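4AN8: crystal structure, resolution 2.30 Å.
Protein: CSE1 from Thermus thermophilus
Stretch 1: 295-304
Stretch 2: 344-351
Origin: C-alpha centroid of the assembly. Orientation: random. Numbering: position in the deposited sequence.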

# COMPACT_ATOMS: atom_id res chain seq x y z
N LEU A 295 5.11 4.08 -7.93
CA LEU A 295 3.69 3.90 -8.20
C LEU A 295 2.91 4.39 -6.99
O LEU A 295 3.32 4.20 -5.84
N ARG A 296 1.79 5.03 -7.27
CA ARG A 296 1.13 5.85 -6.28
C ARG A 296 -0.36 5.70 -6.53
O ARG A 296 -0.80 5.64 -7.67
N LEU A 297 -1.16 5.58 -5.48
CA LEU A 297 -2.60 5.52 -5.68
C LEU A 297 -3.10 6.92 -6.05
O LEU A 297 -2.63 7.93 -5.52
N SER A 298 -4.04 6.99 -6.98
CA SER A 298 -4.51 8.28 -7.45
C SER A 298 -6.01 8.45 -7.23
O SER A 298 -6.78 7.49 -7.30
N GLU A 299 -6.40 9.69 -6.96
CA GLU A 299 -7.78 10.03 -6.63
C GLU A 299 -8.80 9.48 -7.61
O GLU A 299 -9.80 8.90 -7.21
N GLU A 300 -8.57 9.67 -8.90
CA GLU A 300 -9.57 9.21 -9.85
C GLU A 300 -9.08 8.18 -10.87
O GLU A 300 -9.88 7.43 -11.43
N ARG A 301 -7.76 8.11 -11.07
CA ARG A 301 -7.15 7.15 -11.99
C ARG A 301 -7.00 5.73 -11.42
O ARG A 301 -6.32 5.51 -10.43
N SER A 302 -7.63 4.76 -12.08
CA SER A 302 -7.54 3.35 -11.70
C SER A 302 -6.10 2.90 -11.56
O SER A 302 -5.28 3.13 -12.44
N PHE A 303 -5.79 2.22 -10.46
CA PHE A 303 -4.42 1.84 -10.19
C PHE A 303 -3.80 0.84 -11.18
O PHE A 303 -2.62 0.94 -11.53
N TRP A 304 -4.59 -0.13 -11.63
CA TRP A 304 -4.08 -1.16 -12.53
C TRP A 304 -3.57 -0.55 -13.84
O TRP A 304 -2.85 -1.20 -14.60
N ARG A 344 -2.79 -7.74 -2.78
CA ARG A 344 -3.41 -6.56 -2.19
C ARG A 344 -2.56 -5.32 -2.42
O ARG A 344 -1.33 -5.36 -2.29
N VAL A 345 -3.19 -4.22 -2.80
CA VAL A 345 -2.49 -2.95 -2.86
C VAL A 345 -3.02 -2.05 -1.75
O VAL A 345 -4.23 -1.88 -1.62
N LEU A 346 -2.11 -1.54 -0.93
CA LEU A 346 -2.45 -0.70 0.22
C LEU A 346 -1.69 0.62 0.17
O LEU A 346 -0.51 0.65 -0.17
N GLY A 347 -2.35 1.72 0.51
CA GLY A 347 -1.70 3.02 0.53
C GLY A 347 -2.65 4.20 0.70
O GLY A 347 -3.85 4.02 0.87
N GLN A 348 -2.10 5.42 0.66
CA GLN A 348 -2.89 6.63 0.81
C GLN A 348 -2.94 7.33 -0.51
O GLN A 348 -1.97 7.29 -1.26
N VAL A 349 -4.04 8.01 -0.79
CA VAL A 349 -4.05 8.98 -1.87
C VAL A 349 -3.70 10.30 -1.22
O VAL A 349 -4.37 10.74 -0.28
N SER A 350 -2.64 10.94 -1.68
CA SER A 350 -2.21 12.12 -0.95
C SER A 350 -1.96 13.30 -1.85
O SER A 350 -1.91 13.19 -3.07
N ASP A 351 -1.79 14.45 -1.21
CA ASP A 351 -1.56 15.70 -1.91
C ASP A 351 -0.83 16.61 -0.93
O ASP A 351 -1.44 17.21 -0.03

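The contact between the mostly loop stretch 295-304 and the strand 344-351 is small, with 393 Å² buried in total, and it is organised by three aliphatic side chains: L297 from the first stretch, and V349 and V345 from the strand. No direct hydrogen bond crosses it. The rule here is apolar side chains packing on one another and on the opposing main chain, with water joining the backbones.

L297 covers the most surface of any residue. Its CA-to-CB bond points toward the strand, and the m, t rotamer (chi1 -66°, chi2 163°) lays the two methyls against the backbone of G347 and the side chain of V345. CD1 lies 3.5 Å from the G347 carbonyl carbon C, while CD2 sits 4.0 Å from V345 CG1. A CB built in ideal geometry on G347 would point toward the loop and stand just 3.1 Å from L297 CD1, a tight approach for two carbons.

V349 is the partner nearest in backbone register, its CA 5.3 Å from the CA of L297. Its CA-to-CB bond runs sideways, yet the t rotamer (chi1 -173°) still brings both methyls into the contact. CG2 packs 4.1 Å from L297 CB, and CG1 rests against the loop backbone, 3.8 Å from L297 O and 3.4 Å from E299 N. A branched side chain thus meets both a side chain and the main chain of the loop.

V345 closes the other end of the apolar row. It points toward the first stretch, also as t (chi1 -179°), and its CG1 meets the F303 ring as well as L297, lying 3.7 Å from F303 CE2. F303, t at chi1 -172°, points toward the strand from the start of a 3-10 segment, so residues six apart in the first stretch converge on one valine methyl.

Two waters make the polar connection. Water 1 accepts from L297 N, with its O 3.0 Å from that atom, and can donate to Q348 O at 2.7 Å from the same water oxygen. Water 2 can donate to L297 O, its oxygen 2.9 Å away, and accepts from S350 N, 2.6 Å from that oxygen. Each main-chain polar atom of L297 thus has a water partner while its side chain packs on carbon.

At the exposed margin, R296 starts sideways, but its extended t, t, t side chain brings NH2 to 3.7 Å from S350 OG; that hydroxyl is hydrogen-bonded elsewhere in the structure. L346 and Q348 point away, consistent with the alternation of a strand.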

# COMPACT_ATOMS: atom_id res chain seq x y z
CB LEU A 295 3.32 2.45 -8.53
CG LEU A 295 3.27 2.19 -10.04
CD1 LEU A 295 4.68 2.37 -10.63
CD2 LEU A 295 2.72 0.81 -10.32
CB ARG A 296 1.58 7.28 -6.53
CG ARG A 296 1.43 8.24 -5.41
CD ARG A 296 2.39 9.39 -5.63
NE ARG A 296 2.08 10.52 -4.76
CZ ARG A 296 2.97 11.44 -4.40
NH1 ARG A 296 4.23 11.35 -4.82
NH2 ARG A 296 2.59 12.44 -3.61
CB LEU A 297 -3.30 4.99 -4.44
CG LEU A 297 -3.01 3.54 -4.06
CD1 LEU A 297 -3.44 3.27 -2.62
CD2 LEU A 297 -3.67 2.53 -5.02
CB SER A 298 -4.17 8.50 -8.92
OG SER A 298 -4.82 9.67 -9.38
CB GLU A 299 -7.94 11.55 -6.50
CG GLU A 299 -9.38 11.98 -6.32
CD GLU A 299 -9.54 13.07 -5.29
OE1 GLU A 299 -9.05 14.20 -5.52
OE2 GLU A 299 -10.17 12.81 -4.24
CB GLU A 300 -10.28 10.41 -10.50
CG GLU A 300 -11.07 11.23 -9.47
CD GLU A 300 -11.73 12.48 -10.05
OE1 GLU A 300 -11.60 12.72 -11.26
OE2 GLU A 300 -12.37 13.21 -9.27
CB ARG A 301 -5.80 7.69 -12.45
CG ARG A 301 -4.96 6.75 -13.29
CD ARG A 301 -3.56 7.32 -13.43
NE ARG A 301 -2.67 6.42 -14.15
CZ ARG A 301 -2.57 6.36 -15.47
NH1 ARG A 301 -3.31 7.16 -16.22
NH2 ARG A 301 -1.73 5.50 -16.04
CB SER A 302 -8.25 2.47 -12.73
OG SER A 302 -9.65 2.64 -12.69
CB PHE A 303 -4.28 1.31 -8.76
CG PHE A 303 -2.87 1.08 -8.36
CD1 PHE A 303 -2.00 2.15 -8.27
CD2 PHE A 303 -2.40 -0.20 -8.13
CE1 PHE A 303 -0.64 1.93 -7.91
CE2 PHE A 303 -1.07 -0.43 -7.78
CZ PHE A 303 -0.19 0.63 -7.67
CB TRP A 304 -5.14 -2.25 -12.80
CG TRP A 304 -6.48 -1.73 -13.24
CD1 TRP A 304 -7.54 -1.43 -12.44
CD2 TRP A 304 -6.89 -1.41 -14.57
NE1 TRP A 304 -8.59 -0.96 -13.18
CE2 TRP A 304 -8.22 -0.94 -14.51
CE3 TRP A 304 -6.26 -1.49 -15.82
CZ2 TRP A 304 -8.94 -0.54 -15.65
CZ3 TRP A 304 -6.99 -1.11 -16.96
CH2 TRP A 304 -8.31 -0.62 -16.86
CB ARG A 344 -3.65 -6.76 -0.71
CG ARG A 344 -4.53 -7.93 -0.44
CD ARG A 344 -5.01 -7.89 0.96
NE ARG A 344 -6.19 -8.71 1.13
CZ ARG A 344 -7.10 -8.51 2.07
NH1 ARG A 344 -6.94 -7.49 2.92
NH2 ARG A 344 -8.16 -9.30 2.16
CB VAL A 345 -2.64 -2.25 -4.21
CG1 VAL A 345 -1.84 -0.93 -4.21
CG2 VAL A 345 -2.16 -3.18 -5.35
CB LEU A 346 -2.08 -1.42 1.53
CG LEU A 346 -2.52 -2.87 1.67
CD1 LEU A 346 -1.90 -3.52 2.92
CD2 LEU A 346 -4.04 -2.98 1.67
CB GLN A 348 -2.20 7.63 1.77
CG GLN A 348 -1.59 7.06 2.94
CD GLN A 348 -1.15 8.10 3.95
OE1 GLN A 348 -1.83 8.34 4.93
NE2 GLN A 348 0.03 8.68 3.73
CB VAL A 349 -5.43 9.11 -2.52
CG1 VAL A 349 -5.33 10.02 -3.76
CG2 VAL A 349 -5.96 7.74 -2.89
CB SER A 350 -0.97 11.83 -0.10
OG SER A 350 0.18 11.73 -0.90
CB ASP A 351 -2.91 16.29 -2.29
CG ASP A 351 -2.77 17.60 -2.98
OD1 ASP A 351 -1.71 17.81 -3.61
OD2 ASP A 351 -3.72 18.41 -2.89
O HOH W 1 -0.28 5.61 -2.59
O HOH W 2 -1.69 10.14 -3.91